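Local coordinates for protein Cog5 (Kluyveromyces lactis, PDB 4U6U) that pairs with Cog7 as a subunit of the conserved oligomeric Golgi complex, a multisubunit tether that probably acts in vesicle fusion at the Golgi, at residues L106-S111 with A137-S142; F147-D151 with N210-R215. The protein carries 7 engineered substitutions. All coordinates share one frame. Residue numbers count along the deposited sequence, not the author numbering.

Contact 1 of 2, residues L106-S111 with A137-S142; sequences LLRYLS and ALYTLS
Two near-antiparallel helices of an all-helical bundle, in the C-terminal family region of Cog5, meet here through leucines. Residues 106-111 run along helix 92-118; residues 137-141 form the last turn of helix 128-141, and Ser142 leaves helical geometry (phi/psi -168/90). The axes of these short segments cross at -151° and approach to 10.3 Å, with Leu110 and Leu138 in register (CA to CA 6.5 Å). Leu107 (chi1 between wells at -97°, chi2 m) and Leu138 (t, p) both have sideways CA-CB bonds but ends that reach across, their CD1 atoms 3.6 Å apart; Leu138 CD1 also lies 3.9 Å from Leu110 CB. Leu110 (m, t) sets its CD1 4.0 Å from Leu141 CD1 and 4.4 Å from Ala137 CB. Leu141, with chi1 between wells at -141° and chi2 t, meets Leu106 (t, m; CD1 to CD1 3.5 Å) and Leu107 (CD2 to CD2 3.5 Å). Helix 61-81 packs on Leu106 through Ile68. Ser111, chi1 p, turns OG back to Leu107 O, a 3.0 Å hydrogen bond.

Contact 2 of 2, residues F147-D151 with N210-R215; sequences FDTID and NYLSQR
Asp151 and Arg215 form the polar centre: Arg215 NE donates to Asp151 OD1 at 2.9 Å, and Arg215 NH2 lies 2.8 Å from Asp151 OD2 in a salt bridge. Asp151, chi1 between wells at -92°, brings its end nearer than its sideways CA-CB bond suggests; Arg215 reaches it with chi1 m and chi2 between wells at -95°. The same Asp151 OD1 accepts from Tyr211 OH at 2.8 Å. A longer salt bridge, Asp148 OD1 to Arg215 NH2 at 3.7 Å, extends the network. Residues 147-151 are helical, within helix 143-167; 210-213 end helix 207-213, and Gln214 (phi/psi -89/12) followed by extended Arg215 (-129/162) turns the arginine toward the acids. Its guanidinium is also held by its own segment, Arg215 NH1 to Gln214 O at 3.2 Å.

Beside the charges, Phe147 and Tyr211 are in register (CA to CA 6.6 Å). Phe147, chi1 m, points toward the other segment; Tyr211, chi1 t, swings its ring in, leaving the centroids 5.7 Å apart with planes at 55° and Phe147 CD1 to Tyr211 CD1 at 3.7 Å. Ile150 CG2 makes a CH-pi contact over a Tyr211 ring face, 3.6 Å from the centroid. Phe147 CB touches Arg215 NH2 at 3.3 Å. Tyr211 thus takes part in both the polar and the apolar contacts, so aromatic packing and charge pairing fasten the end of helix 207-213 to helix 143-167.

How the contacts relate
From the N terminus, helix 92-118 comes first; the chain then returns through helices 122-126 and 128-141, and contact 1 closes this largely helical excursion of 25 residues. Helix 143-167 follows at once and opens contact 2, which closes after 58 intervening residues, at the end of helix 207-213 and the two residues beyond it. The two closures are therefore serial, neither nested nor crossing, with centres about 14 Å apart. They also touch: Ser111 CB lies 3.0 Å from Thr149 OG1, and Tyr139 CE1 4.1 Å from Phe147 CZ. Helices 128-141 and 143-167 stand between helix 92-118 and helix 207-213, joining four helices of the C-terminal family region.

Contact 1 of 2, residues L106-S111 with A137-S142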
loop_
_atom_site.group_PDB
_atom_site.type_symbol
_atom_site.label_atom_id
_atom_site.label_comp_id
_atom_site.label_asym_id
_atom_site.label_seq_id
_atom_site.Cartn_x
_atom_site.Cartn_y
_atom_site.Cartn_z
ATOM N N LEU B 106 1.443 -8.951 6.078
ATOM C CA LEU B 106 1.857 -7.634 6.564
ATOM C C LEU B 106 0.721 -6.631 6.419
ATOM O O LEU B 106 0.493 -5.802 7.303
ATOM C CB LEU B 106 3.091 -7.148 5.802
ATOM C CG LEU B 106 4.087 -6.197 6.475
ATOM C CD1 LEU B 106 3.540 -4.798 6.608
ATOM C CD2 LEU B 106 4.488 -6.731 7.840
ATOM N N LEU B 107 0.051 -6.696 5.271
ATOM C CA LEU B 107 -1.105 -5.860 4.962
ATOM C C LEU B 107 -2.205 -6.046 6.003
ATOM O O LEU B 107 -2.788 -5.081 6.520
ATOM C CB LEU B 107 -1.654 -6.211 3.576
ATOM C CG LEU B 107 -1.283 -5.410 2.331
ATOM C CD1 LEU B 107 -1.656 -3.966 2.516
ATOM C CD2 LEU B 107 0.191 -5.528 2.027
ATOM N N ARG B 108 -2.467 -7.313 6.308
ATOM C CA ARG B 108 -3.458 -7.674 7.297
ATOM C C ARG B 108 -3.020 -6.992 8.589
ATOM O O ARG B 108 -3.786 -6.240 9.183
ATOM C CB ARG B 108 -3.536 -9.200 7.451
ATOM C CG ARG B 108 -4.818 -9.763 8.059
ATOM C CD ARG B 108 -4.714 -11.281 8.269
ATOM N NE ARG B 108 -4.070 -11.975 7.153
ATOM C CZ ARG B 108 -2.893 -12.601 7.235
ATOM N NH1 ARG B 108 -2.218 -12.612 8.383
ATOM N NH2 ARG B 108 -2.376 -13.203 6.166
ATOM N N TYR B 109 -1.756 -7.193 8.968
ATOM C CA TYR B 109 -1.235 -6.618 10.201
ATOM C C TYR B 109 -1.431 -5.108 10.277
ATOM O O TYR B 109 -1.812 -4.583 11.326
ATOM C CB TYR B 109 0.253 -6.912 10.373
ATOM C CG TYR B 109 0.805 -6.232 11.610
ATOM C CD1 TYR B 109 0.614 -6.791 12.863
ATOM C CD2 TYR B 109 1.465 -5.004 11.531
ATOM C CE1 TYR B 109 1.092 -6.172 14.003
ATOM C CE2 TYR B 109 1.943 -4.373 12.669
ATOM C CZ TYR B 109 1.754 -4.965 13.906
ATOM O OH TYR B 109 2.218 -4.363 15.057
ATOM N N LEU B 110 -1.166 -4.412 9.174
ATOM C CA LEU B 110 -1.206 -2.954 9.192
ATOM C C LEU B 110 -2.627 -2.428 9.248
ATOM O O LEU B 110 -2.935 -1.557 10.063
ATOM C CB LEU B 110 -0.500 -2.358 7.979
ATOM C CG LEU B 110 1.026 -2.480 7.916
ATOM C CD1 LEU B 110 1.562 -1.832 6.634
ATOM C CD2 LEU B 110 1.684 -1.887 9.155
ATOM N N SER B 111 -3.484 -2.942 8.369
ATOM C CA SER B 111 -4.852 -2.441 8.245
ATOM C C SER B 111 -5.681 -2.733 9.494
ATOM O O SER B 111 -6.481 -1.902 9.920
ATOM C CB SER B 111 -5.534 -3.038 7.016
ATOM O OG SER B 111 -5.651 -4.445 7.119
ATOM N N ALA B 137 2.912 4.202 6.236
ATOM C CA ALA B 137 3.389 2.846 6.020
ATOM C C ALA B 137 2.514 2.091 5.028
ATOM O O ALA B 137 2.996 1.629 3.982
ATOM C CB ALA B 137 3.446 2.098 7.352
ATOM N N LEU B 138 1.221 2.032 5.336
ATOM C CA LEU B 138 0.260 1.286 4.541
ATOM C C LEU B 138 0.160 1.815 3.107
ATOM O O LEU B 138 0.065 1.027 2.164
ATOM C CB LEU B 138 -1.108 1.325 5.220
ATOM C CG LEU B 138 -2.226 0.432 4.680
ATOM C CD1 LEU B 138 -1.731 -0.996 4.513
ATOM C CD2 LEU B 138 -3.415 0.490 5.611
ATOM N N TYR B 139 0.195 3.140 2.943
ATOM C CA TYR B 139 0.164 3.754 1.610
ATOM C C TYR B 139 1.342 3.318 0.757
ATOM O O TYR B 139 1.181 3.006 -0.426
ATOM C CB TYR B 139 0.150 5.287 1.699
ATOM C CG TYR B 139 0.066 5.992 0.344
ATOM C CD1 TYR B 139 -1.142 6.095 -0.339
ATOM C CD2 TYR B 139 1.187 6.568 -0.238
ATOM C CE1 TYR B 139 -1.229 6.735 -1.572
ATOM C CE2 TYR B 139 1.109 7.214 -1.464
ATOM C CZ TYR B 139 -0.103 7.296 -2.124
ATOM O OH TYR B 139 -0.191 7.935 -3.341
ATOM N N THR B 140 2.526 3.319 1.358
ATOM C CA THR B 140 3.731 2.933 0.647
ATOM C C THR B 140 3.671 1.492 0.129
ATOM O O THR B 140 4.024 1.224 -1.032
ATOM C CB THR B 140 4.958 3.108 1.531
ATOM O OG1 THR B 140 5.133 4.503 1.823
ATOM C CG2 THR B 140 6.185 2.587 0.812
ATOM N N LEU B 141 3.205 0.581 0.987
ATOM C CA LEU B 141 3.108 -0.841 0.652
ATOM C C LEU B 141 2.124 -1.098 -0.478
ATOM O O LEU B 141 2.437 -1.796 -1.450
ATOM C CB LEU B 141 2.688 -1.651 1.879
ATOM C CG LEU B 141 3.363 -3.009 2.079
ATOM C CD1 LEU B 141 2.901 -3.631 3.378
ATOM C CD2 LEU B 141 3.104 -3.951 0.914
ATOM N N SER B 142 0.938 -0.520 -0.340
ATOM C CA SER B 142 -0.165 -0.767 -1.255
ATOM C C SER B 142 -1.257 0.249 -0.987
ATOM O O SER B 142 -2.160 -0.005 -0.195
ATOM C CB SER B 142 -0.707 -2.189 -1.091
ATOM O OG SER B 142 -1.904 -2.364 -1.826
#

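Contact 2 of 2, residues F147-D151 with N210-R215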
loop_
_atom_site.group_PDB
_atom_site.type_symbol
_atom_site.label_atom_id
_atom_site.label_comp_id
_atom_site.label_asym_id
_atom_site.label_seq_id
_atom_site.Cartn_x
_atom_site.Cartn_y
_atom_site.Cartn_z
ATOM N N PHE B 147 -6.825 2.884 1.414
ATOM C CA PHE B 147 -8.143 3.447 1.158
ATOM C C PHE B 147 -9.258 2.483 1.564
ATOM O O PHE B 147 -10.208 2.869 2.246
ATOM C CB PHE B 147 -8.266 3.811 -0.319
ATOM C CG PHE B 147 -7.237 4.801 -0.784
ATOM C CD1 PHE B 147 -6.620 5.659 0.117
ATOM C CD2 PHE B 147 -6.875 4.868 -2.120
ATOM C CE1 PHE B 147 -5.671 6.572 -0.307
ATOM C CE2 PHE B 147 -5.922 5.782 -2.554
ATOM C CZ PHE B 147 -5.321 6.634 -1.644
ATOM N N ASP B 148 -9.103 1.219 1.176
ATOM C CA ASP B 148 -10.029 0.153 1.541
ATOM C C ASP B 148 -10.013 -0.083 3.032
ATOM O O ASP B 148 -10.844 -0.812 3.557
ATOM C CB ASP B 148 -9.691 -1.128 0.793
ATOM C CG ASP B 148 -10.013 -1.026 -0.690
ATOM O OD1 ASP B 148 -10.357 0.092 -1.142
ATOM O OD2 ASP B 148 -9.902 -2.048 -1.406
ATOM N N THR B 149 -9.025 0.495 3.701
ATOM C CA THR B 149 -8.976 0.474 5.149
ATOM C C THR B 149 -9.673 1.719 5.669
ATOM O O THR B 149 -10.499 1.635 6.578
ATOM C CB THR B 149 -7.532 0.403 5.688
ATOM O OG1 THR B 149 -7.015 -0.914 5.481
ATOM C CG2 THR B 149 -7.488 0.687 7.180
ATOM N N ILE B 150 -9.366 2.874 5.083
ATOM C CA ILE B 150 -10.042 4.105 5.489
ATOM C C ILE B 150 -11.522 3.977 5.154
ATOM O O ILE B 150 -12.373 4.367 5.957
ATOM C CB ILE B 150 -9.421 5.373 4.834
ATOM C CG1 ILE B 150 -8.485 6.086 5.820
ATOM C CG2 ILE B 150 -10.484 6.387 4.481
ATOM C CD1 ILE B 150 -7.554 5.174 6.597
ATOM N N ASP B 151 -11.820 3.394 3.994
ATOM C CA ASP B 151 -13.196 3.052 3.647
ATOM C C ASP B 151 -13.881 2.347 4.798
ATOM O O ASP B 151 -14.930 2.786 5.282
ATOM C CB ASP B 151 -13.249 2.159 2.411
ATOM C CG ASP B 151 -13.390 2.941 1.129
ATOM O OD1 ASP B 151 -13.711 4.146 1.206
ATOM O OD2 ASP B 151 -13.217 2.334 0.048
ATOM N N ASN B 210 -5.930 12.734 -2.299
ATOM C CA ASN B 210 -5.846 11.584 -3.196
ATOM C C ASN B 210 -6.964 10.570 -2.935
ATOM O O ASN B 210 -7.484 9.939 -3.856
ATOM C CB ASN B 210 -4.473 10.915 -3.056
ATOM C CG ASN B 210 -3.833 10.604 -4.395
ATOM O OD1 ASN B 210 -3.828 11.438 -5.303
ATOM N ND2 ASN B 210 -3.289 9.400 -4.526
ATOM N N TYR B 211 -7.292 10.379 -1.663
ATOM C CA TYR B 211 -8.430 9.555 -1.293
ATOM C C TYR B 211 -9.707 10.207 -1.796
ATOM O O TYR B 211 -10.495 9.587 -2.504
ATOM C CB TYR B 211 -8.484 9.361 0.223
ATOM C CG TYR B 211 -9.722 8.648 0.734
ATOM C CD1 TYR B 211 -9.877 7.277 0.577
ATOM C CD2 TYR B 211 -10.721 9.346 1.394
ATOM C CE1 TYR B 211 -10.994 6.626 1.047
ATOM C CE2 TYR B 211 -11.843 8.707 1.869
ATOM C CZ TYR B 211 -11.980 7.345 1.693
ATOM O OH TYR B 211 -13.103 6.706 2.177
ATOM N N LEU B 212 -9.886 11.476 -1.447
ATOM C CA LEU B 212 -11.064 12.244 -1.846
ATOM C C LEU B 212 -11.244 12.381 -3.360
ATOM O O LEU B 212 -12.362 12.602 -3.835
ATOM C CB LEU B 212 -11.003 13.628 -1.206
ATOM C CG LEU B 212 -10.964 13.601 0.317
ATOM C CD1 LEU B 212 -10.800 15.000 0.849
ATOM C CD2 LEU B 212 -12.253 12.972 0.844
ATOM N N SER B 213 -10.147 12.265 -4.109
ATOM C CA SER B 213 -10.198 12.308 -5.572
ATOM C C SER B 213 -10.740 11.005 -6.166
ATOM O O SER B 213 -11.492 11.035 -7.136
ATOM C CB SER B 213 -8.817 12.629 -6.167
ATOM O OG SER B 213 -7.915 11.548 -6.036
ATOM N N GLN B 214 -10.348 9.863 -5.605
ATOM C CA GLN B 214 -10.792 8.568 -6.128
ATOM C C GLN B 214 -12.107 8.131 -5.483
ATOM O O GLN B 214 -12.532 6.982 -5.618
ATOM C CB GLN B 214 -9.711 7.503 -5.924
ATOM C CG GLN B 214 -8.443 7.779 -6.719
ATOM C CD GLN B 214 -7.301 6.842 -6.363
ATOM O OE1 GLN B 214 -7.525 5.721 -5.902
ATOM N NE2 GLN B 214 -6.063 7.305 -6.561
ATOM N N ARG B 215 -12.738 9.069 -4.781
ATOM C CA ARG B 215 -14.046 8.858 -4.172
ATOM C C ARG B 215 -14.994 9.990 -4.545
ATOM O O ARG B 215 -14.563 11.064 -4.954
ATOM C CB ARG B 215 -13.933 8.787 -2.644
ATOM C CG ARG B 215 -12.959 7.757 -2.090
ATOM C CD ARG B 215 -13.677 6.470 -1.752
ATOM N NE ARG B 215 -12.790 5.413 -1.274
ATOM C CZ ARG B 215 -12.070 4.628 -2.067
ATOM N NH1 ARG B 215 -12.119 4.800 -3.382
ATOM N NH2 ARG B 215 -11.300 3.679 -1.548
#